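Long-range contacts in acyl-CoA dehydrogenase (Mycobacterium thermoresistibile, PDB 3NF4), which probably catalyses the FAD-dependent alpha,beta-dehydrogenation of acyl-CoA thioesters, as in other members of the acyl-CoA dehydrogenase family: residues G131-S136 with F175-A180; A145-A150 with G162-I167; A327-T332 with G372-Q377. All coordinates share one frame; numbering follows the deposited sequence.

Contact 1 of 3, residues G131-S136 with F175-A180; sequences GAYSLS and FYTLFA. With FAD (flavin-adenine dinucleotide), chain C.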
loop_
_atom_site.group_PDB
_atom_site.type_symbol
_atom_site.label_atom_id
_atom_site.label_comp_id
_atom_site.label_asym_id
_atom_site.label_seq_id
_atom_site.Cartn_x
_atom_site.Cartn_y
_atom_site.Cartn_z
ATOM N N GLY A 131 24.085 13.146 -28.062
ATOM C CA GLY A 131 24.972 12.345 -27.235
ATOM C C GLY A 131 24.353 11.092 -26.616
ATOM O O GLY A 131 23.144 11.021 -26.352
ATOM N N ALA A 132 25.197 10.094 -26.395
ATOM C CA ALA A 132 24.782 8.895 -25.703
ATOM C C ALA A 132 25.806 8.558 -24.620
ATOM O O ALA A 132 26.944 9.069 -24.635
ATOM C CB ALA A 132 24.584 7.737 -26.671
ATOM N N TYR A 133 25.383 7.714 -23.684
ATOM C CA TYR A 133 26.114 7.440 -22.456
ATOM C C TYR A 133 26.180 5.903 -22.314
ATOM O O TYR A 133 25.132 5.239 -22.372
ATOM C CB TYR A 133 25.341 8.093 -21.309
ATOM C CG TYR A 133 26.022 8.142 -19.956
ATOM C CD1 TYR A 133 26.902 9.168 -19.635
ATOM C CD2 TYR A 133 25.730 7.195 -18.969
ATOM C CE1 TYR A 133 27.524 9.236 -18.384
ATOM C CE2 TYR A 133 26.340 7.256 -17.704
ATOM C CZ TYR A 133 27.239 8.284 -17.428
ATOM O OH TYR A 133 27.848 8.364 -16.198
ATOM N N SER A 134 27.392 5.356 -22.135
ATOM C CA SER A 134 27.631 3.908 -22.185
ATOM C C SER A 134 28.401 3.315 -21.003
ATOM O O SER A 134 29.642 3.421 -20.929
ATOM C CB SER A 134 28.349 3.538 -23.481
ATOM O OG SER A 134 28.446 2.131 -23.582
ATOM N N LEU A 135 27.678 2.639 -20.111
ATOM C CA LEU A 135 28.269 2.149 -18.869
ATOM C C LEU A 135 27.937 0.678 -18.604
ATOM O O LEU A 135 28.829 -0.114 -18.293
ATOM C CB LEU A 135 27.867 3.057 -17.686
ATOM C CG LEU A 135 28.329 2.763 -16.253
ATOM C CD1 LEU A 135 29.671 3.380 -15.973
ATOM C CD2 LEU A 135 27.337 3.277 -15.211
ATOM N N SER A 136 26.658 0.326 -18.745
ATOM C CA SER A 136 26.158 -1.020 -18.487
ATOM C C SER A 136 26.687 -2.124 -19.432
ATOM O O SER A 136 26.895 -1.894 -20.625
ATOM C CB SER A 136 24.626 -1.014 -18.530
ATOM O OG SER A 136 24.081 -0.111 -17.586
ATOM N N PHE A 175 28.247 11.123 -30.791
ATOM C CA PHE A 175 29.342 10.843 -29.866
ATOM C C PHE A 175 28.864 9.981 -28.699
ATOM O O PHE A 175 27.671 9.980 -28.351
ATOM C CB PHE A 175 30.017 12.137 -29.366
ATOM C CG PHE A 175 29.104 13.058 -28.569
ATOM C CD1 PHE A 175 29.067 12.992 -27.181
ATOM C CD2 PHE A 175 28.297 13.999 -29.207
ATOM C CE1 PHE A 175 28.234 13.844 -26.442
ATOM C CE2 PHE A 175 27.456 14.852 -28.472
ATOM C CZ PHE A 175 27.434 14.777 -27.090
ATOM N N TYR A 176 29.810 9.254 -28.102
ATOM C CA TYR A 176 29.522 8.310 -27.040
ATOM C C TYR A 176 30.449 8.542 -25.854
ATOM O O TYR A 176 31.665 8.617 -26.019
ATOM C CB TYR A 176 29.665 6.860 -27.546
ATOM C CG TYR A 176 28.649 6.492 -28.602
ATOM C CD1 TYR A 176 27.441 5.881 -28.260
ATOM C CD2 TYR A 176 28.872 6.790 -29.947
ATOM C CE1 TYR A 176 26.499 5.557 -29.239
ATOM C CE2 TYR A 176 27.933 6.479 -30.935
ATOM C CZ TYR A 176 26.756 5.868 -30.576
ATOM O OH TYR A 176 25.839 5.562 -31.548
ATOM N N THR A 177 29.876 8.643 -24.661
ATOM C CA THR A 177 30.668 8.642 -23.451
ATOM C C THR A 177 30.817 7.198 -22.961
ATOM O O THR A 177 29.840 6.594 -22.516
ATOM C CB THR A 177 30.035 9.562 -22.387
ATOM O OG1 THR A 177 30.145 10.923 -22.821
ATOM C CG2 THR A 177 30.733 9.438 -21.061
ATOM N N LEU A 178 32.046 6.673 -23.030
ATOM C CA LEU A 178 32.379 5.278 -22.719
ATOM C C LEU A 178 33.106 5.076 -21.382
ATOM O O LEU A 178 33.925 5.913 -20.983
ATOM C CB LEU A 178 33.263 4.720 -23.843
ATOM C CG LEU A 178 33.837 3.297 -23.755
ATOM C CD1 LEU A 178 32.725 2.198 -23.742
ATOM C CD2 LEU A 178 34.866 3.056 -24.870
ATOM N N PHE A 179 32.837 3.951 -20.712
ATOM C CA PHE A 179 33.597 3.540 -19.522
ATOM C C PHE A 179 34.240 2.169 -19.728
ATOM O O PHE A 179 33.529 1.189 -19.911
ATOM C CB PHE A 179 32.709 3.548 -18.268
ATOM C CG PHE A 179 32.219 4.926 -17.882
ATOM C CD1 PHE A 179 32.971 5.735 -17.028
ATOM C CD2 PHE A 179 31.021 5.427 -18.386
ATOM C CE1 PHE A 179 32.530 7.025 -16.679
ATOM C CE2 PHE A 179 30.576 6.703 -18.040
ATOM C CZ PHE A 179 31.333 7.503 -17.185
ATOM N N ALA A 180 35.577 2.104 -19.725
ATOM C CA ALA A 180 36.295 0.820 -19.924
ATOM C C ALA A 180 37.429 0.565 -18.934
ATOM O O ALA A 180 37.935 1.499 -18.311
ATOM C CB ALA A 180 36.799 0.683 -21.355
HETATM P PA FAD C . 20.204 -6.499 -12.266
HETATM O O1A FAD C . 21.353 -5.696 -11.720
HETATM O O2A FAD C . 20.509 -7.876 -12.791
HETATM O O5B FAD C . 19.088 -6.656 -11.111
HETATM C C5B FAD C . 18.002 -7.579 -11.159
HETATM C C4B FAD C . 17.159 -7.441 -9.882
HETATM O O4B FAD C . 17.940 -7.651 -8.686
HETATM C C3B FAD C . 16.546 -6.051 -9.771
HETATM O O3B FAD C . 15.208 -6.176 -9.294
HETATM C C2B FAD C . 17.383 -5.347 -8.715
HETATM O O2B FAD C . 16.655 -4.283 -8.062
HETATM C C1B FAD C . 17.843 -6.510 -7.816
HETATM N N9A FAD C . 19.137 -6.139 -7.192
HETATM C C8A FAD C . 20.334 -5.991 -7.833
HETATM N N7A FAD C . 21.265 -5.602 -6.935
HETATM C C5A FAD C . 20.652 -5.513 -5.731
HETATM C C6A FAD C . 21.089 -5.176 -4.452
HETATM N N6A FAD C . 22.386 -4.834 -4.255
HETATM N N1A FAD C . 20.202 -5.188 -3.411
HETATM C C2A FAD C . 18.910 -5.519 -3.606
HETATM N N3A FAD C . 18.469 -5.835 -4.836
HETATM C C4A FAD C . 19.311 -5.842 -5.900
HETATM N N1 FAD C . 22.448 1.804 -19.113
HETATM C C2 FAD C . 23.383 2.748 -19.440
HETATM O O2 FAD C . 24.508 2.761 -18.875
HETATM N N3 FAD C . 23.110 3.691 -20.380
HETATM C C4 FAD C . 21.909 3.724 -21.013
HETATM O O4 FAD C . 21.701 4.612 -21.879
HETATM C C4X FAD C . 20.928 2.766 -20.687
HETATM N N5 FAD C . 19.723 2.770 -21.317
HETATM C C5X FAD C . 18.804 1.817 -21.007
HETATM C C6 FAD C . 17.569 1.818 -21.657
HETATM C C7 FAD C . 16.606 0.852 -21.360
HETATM C C7M FAD C . 15.282 0.889 -22.088
HETATM C C8 FAD C . 16.901 -0.118 -20.396
HETATM C C8M FAD C . 15.941 -1.207 -19.991
HETATM C C9 FAD C . 18.133 -0.109 -19.748
HETATM C C9A FAD C . 19.097 0.846 -20.035
HETATM N N10 FAD C . 20.291 0.831 -19.385
HETATM C C10 FAD C . 21.223 1.777 -19.715
HETATM C "C1'" FAD C . 20.598 -0.211 -18.356
HETATM C "C2'" FAD C . 19.848 -0.043 -17.008
HETATM O "O2'" FAD C . 20.383 1.087 -16.289
HETATM C "C3'" FAD C . 19.825 -1.356 -16.172
HETATM O "O3'" FAD C . 19.019 -2.306 -16.882
HETATM C "C4'" FAD C . 19.286 -1.277 -14.725
HETATM O "O4'" FAD C . 19.863 -0.177 -13.999
HETATM C "C5'" FAD C . 19.422 -2.553 -13.854
HETATM O "O5'" FAD C . 20.508 -3.469 -14.141
HETATM P P FAD C . 20.204 -4.977 -14.667
HETATM O O1P FAD C . 19.246 -4.892 -15.842
HETATM O O2P FAD C . 21.488 -5.733 -14.869
HETATM O O3P FAD C . 19.426 -5.626 -13.396
#
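The Phe175 ring carries Gly131 on one face. The CA of Gly131 stands 3.7 Å from the Phe175 ring centroid, a CH-pi contact 21° off the ring normal. The Phe175 ring reaches this place because its CG sits between the backbone N and the carbonyl carbon (chi1 63°), which swings the ring under the neighbouring strand. The Phe179 ring meets three residues. Leu135 CD1 rests over one face, 3.4 Å from Phe179 CD2. Ser134 O lies at the edge, in the ring plane. The same ring turns its edge toward the face of Tyr133 in an offset edge-to-face pair, with planes at 65°. Tyr133 CD1 also meets Thr177 CG2. On the sheet face of Ala132 and Ser134, Ala132 CB packs against Tyr176 CD1 at 3.8 Å.

Strands 131-134 and 175-180 run parallel here, in the beta domain of the acyl-CoA dehydrogenase fold. Four backbone bonds join them. Ser134 N to Thr177 O is the shortest, at 2.8 Å, and Phe179 N to Ser134 O is bent more than the others.

The end of strand 131-134 and the turn after it meet the flavin. Tyr133 O accepts from FAD N3 at 3.2 Å. Ser136 N donates to FAD O2, and Leu135 N adds a weak bond to the same oxygen. Ser136 OG donates to FAD N1 at 2.9 Å.

Contact 2 of 3, residues A145-A150 with G162-I167; sequences AALRCA and GSKSWI. With FAD (flavin-adenine dinucleotide), chain C.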
loop_
_atom_site.group_PDB
_atom_site.type_symbol
_atom_site.label_atom_id
_atom_site.label_comp_id
_atom_site.label_asym_id
_atom_site.label_seq_id
_atom_site.Cartn_x
_atom_site.Cartn_y
_atom_site.Cartn_z
ATOM N N ALA A 145 31.069 -1.523 -10.742
ATOM C CA ALA A 145 32.464 -1.976 -10.576
ATOM C C ALA A 145 32.845 -3.319 -11.226
ATOM O O ALA A 145 34.026 -3.580 -11.448
ATOM C CB ALA A 145 32.830 -1.994 -9.092
ATOM N N ALA A 146 31.856 -4.155 -11.533
ATOM C CA ALA A 146 32.111 -5.476 -12.122
ATOM C C ALA A 146 32.235 -5.459 -13.663
ATOM O O ALA A 146 32.235 -6.517 -14.310
ATOM C CB ALA A 146 31.031 -6.479 -11.665
ATOM N N LEU A 147 32.350 -4.265 -14.245
ATOM C CA LEU A 147 32.416 -4.137 -15.702
ATOM C C LEU A 147 33.743 -4.683 -16.254
ATOM O O LEU A 147 34.730 -4.803 -15.518
ATOM C CB LEU A 147 32.120 -2.701 -16.173
ATOM C CG LEU A 147 33.094 -1.549 -15.924
ATOM C CD1 LEU A 147 34.373 -1.680 -16.762
ATOM C CD2 LEU A 147 32.421 -0.229 -16.226
ATOM N N ARG A 148 33.762 -5.014 -17.543
ATOM C CA ARG A 148 34.900 -5.741 -18.099
ATOM C C ARG A 148 35.411 -5.374 -19.497
ATOM O O ARG A 148 36.435 -5.916 -19.924
ATOM C CB ARG A 148 34.631 -7.238 -18.003
ATOM C CG ARG A 148 35.559 -7.927 -17.033
ATOM C CD ARG A 148 34.942 -9.197 -16.484
ATOM N NE ARG A 148 34.727 -9.091 -15.038
ATOM C CZ ARG A 148 35.510 -9.656 -14.109
ATOM N NH1 ARG A 148 36.581 -10.397 -14.459
ATOM N NH2 ARG A 148 35.210 -9.492 -12.819
ATOM N N CYS A 149 34.717 -4.471 -20.196
ATOM C CA CYS A 149 35.185 -3.960 -21.483
ATOM C C CYS A 149 36.626 -3.462 -21.293
ATOM O O CYS A 149 36.905 -2.651 -20.400
ATOM C CB CYS A 149 34.273 -2.841 -22.009
ATOM S SG CYS A 149 34.411 -2.471 -23.814
ATOM N N ALA A 150 37.539 -3.983 -22.108
ATOM C CA ALA A 150 38.963 -3.720 -21.906
ATOM C C ALA A 150 39.509 -2.573 -22.764
ATOM O O ALA A 150 39.303 -2.534 -23.971
ATOM C CB ALA A 150 39.779 -5.006 -22.110
ATOM N N GLY A 162 35.882 -5.273 -26.399
ATOM C CA GLY A 162 34.750 -5.810 -25.623
ATOM C C GLY A 162 33.341 -5.374 -25.985
ATOM O O GLY A 162 33.104 -4.789 -27.047
ATOM N N SER A 163 32.427 -5.650 -25.059
ATOM C CA SER A 163 30.982 -5.487 -25.236
ATOM C C SER A 163 30.344 -4.537 -24.205
ATOM O O SER A 163 30.737 -4.535 -23.031
ATOM C CB SER A 163 30.296 -6.857 -25.088
ATOM O OG SER A 163 30.470 -7.681 -26.221
ATOM N N LYS A 164 29.352 -3.767 -24.661
ATOM C CA LYS A 164 28.493 -2.910 -23.809
ATOM C C LYS A 164 27.004 -3.121 -24.161
ATOM O O LYS A 164 26.686 -3.597 -25.257
ATOM C CB LYS A 164 28.860 -1.434 -24.000
ATOM C CG LYS A 164 30.206 -1.016 -23.407
ATOM C CD LYS A 164 30.135 -1.069 -21.884
ATOM C CE LYS A 164 31.182 -0.217 -21.224
ATOM N NZ LYS A 164 31.384 -0.519 -19.773
ATOM N N SER A 165 26.087 -2.762 -23.260
ATOM C CA SER A 165 24.658 -2.989 -23.526
ATOM C C SER A 165 23.717 -1.873 -23.077
ATOM O O SER A 165 24.109 -0.939 -22.371
ATOM C CB SER A 165 24.207 -4.341 -22.979
ATOM O OG SER A 165 24.554 -4.469 -21.629
ATOM N N TRP A 166 22.470 -1.963 -23.516
ATOM C CA TRP A 166 21.425 -1.008 -23.145
ATOM C C TRP A 166 21.808 0.431 -23.467
ATOM O O TRP A 166 21.679 1.279 -22.625
ATOM C CB TRP A 166 21.059 -1.110 -21.655
ATOM C CG TRP A 166 20.778 -2.523 -21.131
ATOM C CD1 TRP A 166 21.521 -3.222 -20.208
ATOM C CD2 TRP A 166 19.684 -3.386 -21.487
ATOM N NE1 TRP A 166 20.972 -4.458 -19.992
ATOM C CE2 TRP A 166 19.849 -4.590 -20.760
ATOM C CE3 TRP A 166 18.592 -3.262 -22.353
ATOM C CZ2 TRP A 166 18.955 -5.665 -20.867
ATOM C CZ3 TRP A 166 17.695 -4.338 -22.466
ATOM C CH2 TRP A 166 17.884 -5.522 -21.723
ATOM N N ILE A 167 22.282 0.705 -24.680
ATOM C CA ILE A 167 22.651 2.073 -25.045
ATOM C C ILE A 167 21.490 2.794 -25.735
ATOM O O ILE A 167 21.175 2.519 -26.891
ATOM C CB ILE A 167 23.933 2.092 -25.935
ATOM C CG1 ILE A 167 25.100 1.382 -25.210
ATOM C CG2 ILE A 167 24.288 3.530 -26.398
ATOM C CD1 ILE A 167 26.325 1.165 -26.046
HETATM P PA FAD C . 20.204 -6.499 -12.266
HETATM O O1A FAD C . 21.353 -5.696 -11.720
HETATM O O2A FAD C . 20.509 -7.876 -12.791
HETATM O O5B FAD C . 19.088 -6.656 -11.111
HETATM C C5B FAD C . 18.002 -7.579 -11.159
HETATM C C4B FAD C . 17.159 -7.441 -9.882
HETATM O O4B FAD C . 17.940 -7.651 -8.686
HETATM C C3B FAD C . 16.546 -6.051 -9.771
HETATM O O3B FAD C . 15.208 -6.176 -9.294
HETATM C C2B FAD C . 17.383 -5.347 -8.715
HETATM O O2B FAD C . 16.655 -4.283 -8.062
HETATM C C1B FAD C . 17.843 -6.510 -7.816
HETATM N N9A FAD C . 19.137 -6.139 -7.192
HETATM C C8A FAD C . 20.334 -5.991 -7.833
HETATM N N7A FAD C . 21.265 -5.602 -6.935
HETATM C C5A FAD C . 20.652 -5.513 -5.731
HETATM C C6A FAD C . 21.089 -5.176 -4.452
HETATM N N6A FAD C . 22.386 -4.834 -4.255
HETATM N N1A FAD C . 20.202 -5.188 -3.411
HETATM C C2A FAD C . 18.910 -5.519 -3.606
HETATM N N3A FAD C . 18.469 -5.835 -4.836
HETATM C C4A FAD C . 19.311 -5.842 -5.900
HETATM N N1 FAD C . 22.448 1.804 -19.113
HETATM C C2 FAD C . 23.383 2.748 -19.440
HETATM O O2 FAD C . 24.508 2.761 -18.875
HETATM N N3 FAD C . 23.110 3.691 -20.380
HETATM C C4 FAD C . 21.909 3.724 -21.013
HETATM O O4 FAD C . 21.701 4.612 -21.879
HETATM C C4X FAD C . 20.928 2.766 -20.687
HETATM N N5 FAD C . 19.723 2.770 -21.317
HETATM C C5X FAD C . 18.804 1.817 -21.007
HETATM C C6 FAD C . 17.569 1.818 -21.657
HETATM C C7 FAD C . 16.606 0.852 -21.360
HETATM C C7M FAD C . 15.282 0.889 -22.088
HETATM C C8 FAD C . 16.901 -0.118 -20.396
HETATM C C8M FAD C . 15.941 -1.207 -19.991
HETATM C C9 FAD C . 18.133 -0.109 -19.748
HETATM C C9A FAD C . 19.097 0.846 -20.035
HETATM N N10 FAD C . 20.291 0.831 -19.385
HETATM C C10 FAD C . 21.223 1.777 -19.715
HETATM C "C1'" FAD C . 20.598 -0.211 -18.356
HETATM C "C2'" FAD C . 19.848 -0.043 -17.008
HETATM O "O2'" FAD C . 20.383 1.087 -16.289
HETATM C "C3'" FAD C . 19.825 -1.356 -16.172
HETATM O "O3'" FAD C . 19.019 -2.306 -16.882
HETATM C "C4'" FAD C . 19.286 -1.277 -14.725
HETATM O "O4'" FAD C . 19.863 -0.177 -13.999
HETATM C "C5'" FAD C . 19.422 -2.553 -13.854
HETATM O "O5'" FAD C . 20.508 -3.469 -14.141
HETATM P P FAD C . 20.204 -4.977 -14.667
HETATM O O1P FAD C . 19.246 -4.892 -15.842
HETATM O O2P FAD C . 21.488 -5.733 -14.869
HETATM O O3P FAD C . 19.426 -5.626 -13.396
#
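Cys149 and Leu147 of the loop meet strand 162-167 by van der Waals contact alone. The Cys149 sulfur lies against the backbone of the strand, with SG 3.8 Å from Gly162 C. Its SG is anti to the backbone N (chi1 -162°), which directs it at the glycine. Gly162 has no side chain, and the sulfur packs directly on its backbone, close to Gly162 CA and C. Cys149 CB touches Lys164 CE at 4.1 Å.

Leu147 CD2 sits 3.7 Å from Lys164 NZ, an apolar methyl beside a charged end. The lysine chain is bent at chi2 (-68°), which brings its tip back to the loop.

The polar bonds of that ammonium go to other parts of the domain. Lys164 NZ forms a salt bridge with Glu137 OE2 and hydrogen bonds to Leu135 O and Phe179 O. Glu137 also accepts from Arg148 N and Cys149 N, so one carboxylate ties the loop to the buried lysine.

Further along the strand, Trp166 packs beside the flavin and the ribityl chain, with FAD O3' over one face of its indole. The arrangement belongs to the beta domain of acyl-CoA dehydrogenases, where strand 157-168 borders the FAD site.

Contact 3 of 3, residues A327-T332 with G372-Q377; sequences AKLTAT and GTNQIQ. With FAD (flavin-adenine dinucleotide), chain C.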
loop_
_atom_site.group_PDB
_atom_site.type_symbol
_atom_site.label_atom_id
_atom_site.label_comp_id
_atom_site.label_asym_id
_atom_site.label_seq_id
_atom_site.Cartn_x
_atom_site.Cartn_y
_atom_site.Cartn_z
ATOM N N ALA A 327 13.427 11.754 -4.680
ATOM C CA ALA A 327 12.635 12.241 -5.832
ATOM C C ALA A 327 12.389 11.177 -6.940
ATOM O O ALA A 327 11.272 11.020 -7.428
ATOM C CB ALA A 327 13.260 13.521 -6.429
ATOM N N LYS A 328 13.429 10.431 -7.317
ATOM C CA LYS A 328 13.334 9.425 -8.388
ATOM C C LYS A 328 12.432 8.245 -7.981
ATOM O O LYS A 328 11.547 7.856 -8.733
ATOM C CB LYS A 328 14.751 8.983 -8.807
ATOM C CG LYS A 328 14.816 8.137 -10.068
ATOM C CD LYS A 328 14.648 6.644 -9.761
ATOM C CE LYS A 328 14.779 5.821 -11.041
ATOM N NZ LYS A 328 14.166 4.487 -10.906
ATOM N N LEU A 329 12.653 7.692 -6.783
ATOM C CA LEU A 329 11.793 6.646 -6.203
ATOM C C LEU A 329 10.317 7.058 -6.145
ATOM O O LEU A 329 9.434 6.322 -6.618
ATOM C CB LEU A 329 12.249 6.292 -4.787
ATOM C CG LEU A 329 11.318 5.357 -3.999
ATOM C CD1 LEU A 329 11.464 3.935 -4.493
ATOM C CD2 LEU A 329 11.626 5.391 -2.534
ATOM N N THR A 330 10.058 8.224 -5.551
ATOM C CA THR A 330 8.702 8.779 -5.372
ATOM C C THR A 330 8.005 8.995 -6.717
ATOM O O THR A 330 6.891 8.510 -6.937
ATOM C CB THR A 330 8.839 10.130 -4.596
ATOM O OG1 THR A 330 9.188 9.833 -3.234
ATOM C CG2 THR A 330 7.567 10.984 -4.627
ATOM N N ALA A 331 8.669 9.694 -7.627
ATOM C CA ALA A 331 8.086 10.032 -8.922
ATOM C C ALA A 331 7.805 8.824 -9.845
ATOM O O ALA A 331 6.809 8.836 -10.607
ATOM C CB ALA A 331 8.958 11.062 -9.632
ATOM N N THR A 332 8.645 7.787 -9.773
ATOM C CA THR A 332 8.419 6.591 -10.611
ATOM C C THR A 332 7.408 5.634 -9.992
ATOM O O THR A 332 6.590 5.041 -10.707
ATOM C CB THR A 332 9.750 5.854 -11.031
ATOM O OG1 THR A 332 10.457 5.365 -9.877
ATOM C CG2 THR A 332 10.650 6.792 -11.805
ATOM N N GLY A 372 19.102 3.307 -11.997
ATOM C CA GLY A 372 19.161 2.738 -10.654
ATOM C C GLY A 372 17.755 2.296 -10.283
ATOM O O GLY A 372 16.871 3.150 -10.136
ATOM N N THR A 373 17.565 0.976 -10.140
ATOM C CA THR A 373 16.260 0.381 -9.828
ATOM C C THR A 373 15.773 0.972 -8.519
ATOM O O THR A 373 16.574 1.469 -7.703
ATOM C CB THR A 373 16.298 -1.201 -9.692
ATOM O OG1 THR A 373 17.012 -1.584 -8.506
ATOM C CG2 THR A 373 16.965 -1.868 -10.895
ATOM N N ASN A 374 14.473 0.923 -8.306
ATOM C CA ASN A 374 13.926 1.354 -7.015
ATOM C C ASN A 374 14.382 0.562 -5.754
ATOM O O ASN A 374 14.289 1.082 -4.633
ATOM C CB ASN A 374 12.427 1.536 -7.133
ATOM C CG ASN A 374 12.082 2.715 -8.046
ATOM O OD1 ASN A 374 12.985 3.428 -8.528
ATOM N ND2 ASN A 374 10.797 2.949 -8.263
ATOM N N GLN A 375 14.953 -0.644 -5.936
ATOM C CA GLN A 375 15.604 -1.345 -4.796
ATOM C C GLN A 375 17.003 -0.727 -4.468
ATOM O O GLN A 375 17.342 -0.530 -3.296
ATOM C CB GLN A 375 15.699 -2.854 -5.010
ATOM C CG GLN A 375 14.369 -3.609 -4.943
ATOM C CD GLN A 375 13.428 -3.315 -6.131
ATOM O OE1 GLN A 375 13.854 -3.292 -7.303
ATOM N NE2 GLN A 375 12.140 -3.061 -5.819
ATOM N N ILE A 376 17.783 -0.408 -5.494
ATOM C CA ILE A 376 19.037 0.355 -5.304
ATOM C C ILE A 376 18.805 1.762 -4.670
ATOM O O ILE A 376 19.560 2.158 -3.747
ATOM C CB ILE A 376 19.897 0.387 -6.639
ATOM C CG1 ILE A 376 20.856 -0.796 -6.666
ATOM C CG2 ILE A 376 20.744 1.639 -6.791
ATOM C CD1 ILE A 376 20.215 -2.124 -6.929
ATOM N N GLN A 377 17.772 2.493 -5.140
ATOM C CA GLN A 377 17.381 3.785 -4.497
ATOM C C GLN A 377 17.172 3.649 -2.985
ATOM O O GLN A 377 17.748 4.403 -2.224
ATOM C CB GLN A 377 16.140 4.455 -5.130
ATOM C CG GLN A 377 16.217 4.841 -6.626
ATOM C CD GLN A 377 17.525 5.558 -7.070
ATOM O OE1 GLN A 377 18.213 6.210 -6.277
ATOM N NE2 GLN A 377 17.853 5.430 -8.367
HETATM P PA FAD C . 20.204 -6.499 -12.266
HETATM O O1A FAD C . 21.353 -5.696 -11.720
HETATM O O2A FAD C . 20.509 -7.876 -12.791
HETATM O O5B FAD C . 19.088 -6.656 -11.111
HETATM C C5B FAD C . 18.002 -7.579 -11.159
HETATM C C4B FAD C . 17.159 -7.441 -9.882
HETATM O O4B FAD C . 17.940 -7.651 -8.686
HETATM C C3B FAD C . 16.546 -6.051 -9.771
HETATM O O3B FAD C . 15.208 -6.176 -9.294
HETATM C C2B FAD C . 17.383 -5.347 -8.715
HETATM O O2B FAD C . 16.655 -4.283 -8.062
HETATM C C1B FAD C . 17.843 -6.510 -7.816
HETATM N N9A FAD C . 19.137 -6.139 -7.192
HETATM C C8A FAD C . 20.334 -5.991 -7.833
HETATM N N7A FAD C . 21.265 -5.602 -6.935
HETATM C C5A FAD C . 20.652 -5.513 -5.731
HETATM C C6A FAD C . 21.089 -5.176 -4.452
HETATM N N6A FAD C . 22.386 -4.834 -4.255
HETATM N N1A FAD C . 20.202 -5.188 -3.411
HETATM C C2A FAD C . 18.910 -5.519 -3.606
HETATM N N3A FAD C . 18.469 -5.835 -4.836
HETATM C C4A FAD C . 19.311 -5.842 -5.900
HETATM N N1 FAD C . 22.448 1.804 -19.113
HETATM C C2 FAD C . 23.383 2.748 -19.440
HETATM O O2 FAD C . 24.508 2.761 -18.875
HETATM N N3 FAD C . 23.110 3.691 -20.380
HETATM C C4 FAD C . 21.909 3.724 -21.013
HETATM O O4 FAD C . 21.701 4.612 -21.879
HETATM C C4X FAD C . 20.928 2.766 -20.687
HETATM N N5 FAD C . 19.723 2.770 -21.317
HETATM C C5X FAD C . 18.804 1.817 -21.007
HETATM C C6 FAD C . 17.569 1.818 -21.657
HETATM C C7 FAD C . 16.606 0.852 -21.360
HETATM C C7M FAD C . 15.282 0.889 -22.088
HETATM C C8 FAD C . 16.901 -0.118 -20.396
HETATM C C8M FAD C . 15.941 -1.207 -19.991
HETATM C C9 FAD C . 18.133 -0.109 -19.748
HETATM C C9A FAD C . 19.097 0.846 -20.035
HETATM N N10 FAD C . 20.291 0.831 -19.385
HETATM C C10 FAD C . 21.223 1.777 -19.715
HETATM C "C1'" FAD C . 20.598 -0.211 -18.356
HETATM C "C2'" FAD C . 19.848 -0.043 -17.008
HETATM O "O2'" FAD C . 20.383 1.087 -16.289
HETATM C "C3'" FAD C . 19.825 -1.356 -16.172
HETATM O "O3'" FAD C . 19.019 -2.306 -16.882
HETATM C "C4'" FAD C . 19.286 -1.277 -14.725
HETATM O "O4'" FAD C . 19.863 -0.177 -13.999
HETATM C "C5'" FAD C . 19.422 -2.553 -13.854
HETATM O "O5'" FAD C . 20.508 -3.469 -14.141
HETATM P P FAD C . 20.204 -4.977 -14.667
HETATM O O1P FAD C . 19.246 -4.892 -15.842
HETATM O O2P FAD C . 21.488 -5.733 -14.869
HETATM O O3P FAD C . 19.426 -5.626 -13.396
#
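Lys328 and Asn374 cross at a slant, and the lysine tip meets the amide oxygen. Lys328 NZ donates to Asn374 OD1 at 2.9 Å and to Gly372 O at 3.1 Å. The lysine CG is anti to the backbone N (chi1 -169°), and a bend at chi2 turns the rest of the chain toward the loop before the second helix. Lys328 NZ also bonds to Met367 O.

The other branch of the amide points at Thr332. Asn374 ND2 donates to Thr332 OG1 at 2.9 Å, with an angle of 165° and the oxygen almost in the amide plane. Thr332 OG1 in turn donates to Lys328 O, one turn back in its helix. Asn374 ND2 has a second partner in Asp333 OD1. Both ends of the amide are thus gripped, which fixes its flip.

These residues join helix 321-346 to the start of helix 374-383, within the helical C-terminal domain of the family. Thr373 is the N-cap of the second helix, and its OG1 accepts a weak bond from Ile376 N.

Gln377 lies about at right angles to Lys328, with NE2 3.7 Å from Lys328 CD. Gln377 NE2 also donates to Gly372 O at 3.0 Å, from the face opposite Lys328 NZ. Leu329 CD1 packs on Asn374 CB at 3.7 Å.

On the cofactor side, Thr373 OG1 shares a 2.8 Å hydrogen bond with FAD O2B. Ile376 CD1 lies 3.6 Å from FAD C5A of the adenine.

In the fold
Contacts 1 and 2 lie in the beta domain, with centres about 10 Å apart. Along the chain, both segments of contact 2 fall between those of contact 1. Their strands belong to two different sheets, and the backbone bond between Ser136 and Ser165 joins the two contacts. Contact 3 comes later, in the helical C-terminal domain. Its centre is about 22 Å from that of contact 1 and 23 Å from that of contact 2, and it touches neither. FAD spans the gap. Contacts 1 and 2 reach its flavin end, while contact 3 holds the adenosine end. Gln344, Gly348 and Arg276 of the second subunit also bond to the cofactor, so the second subunit completes the cofactor site.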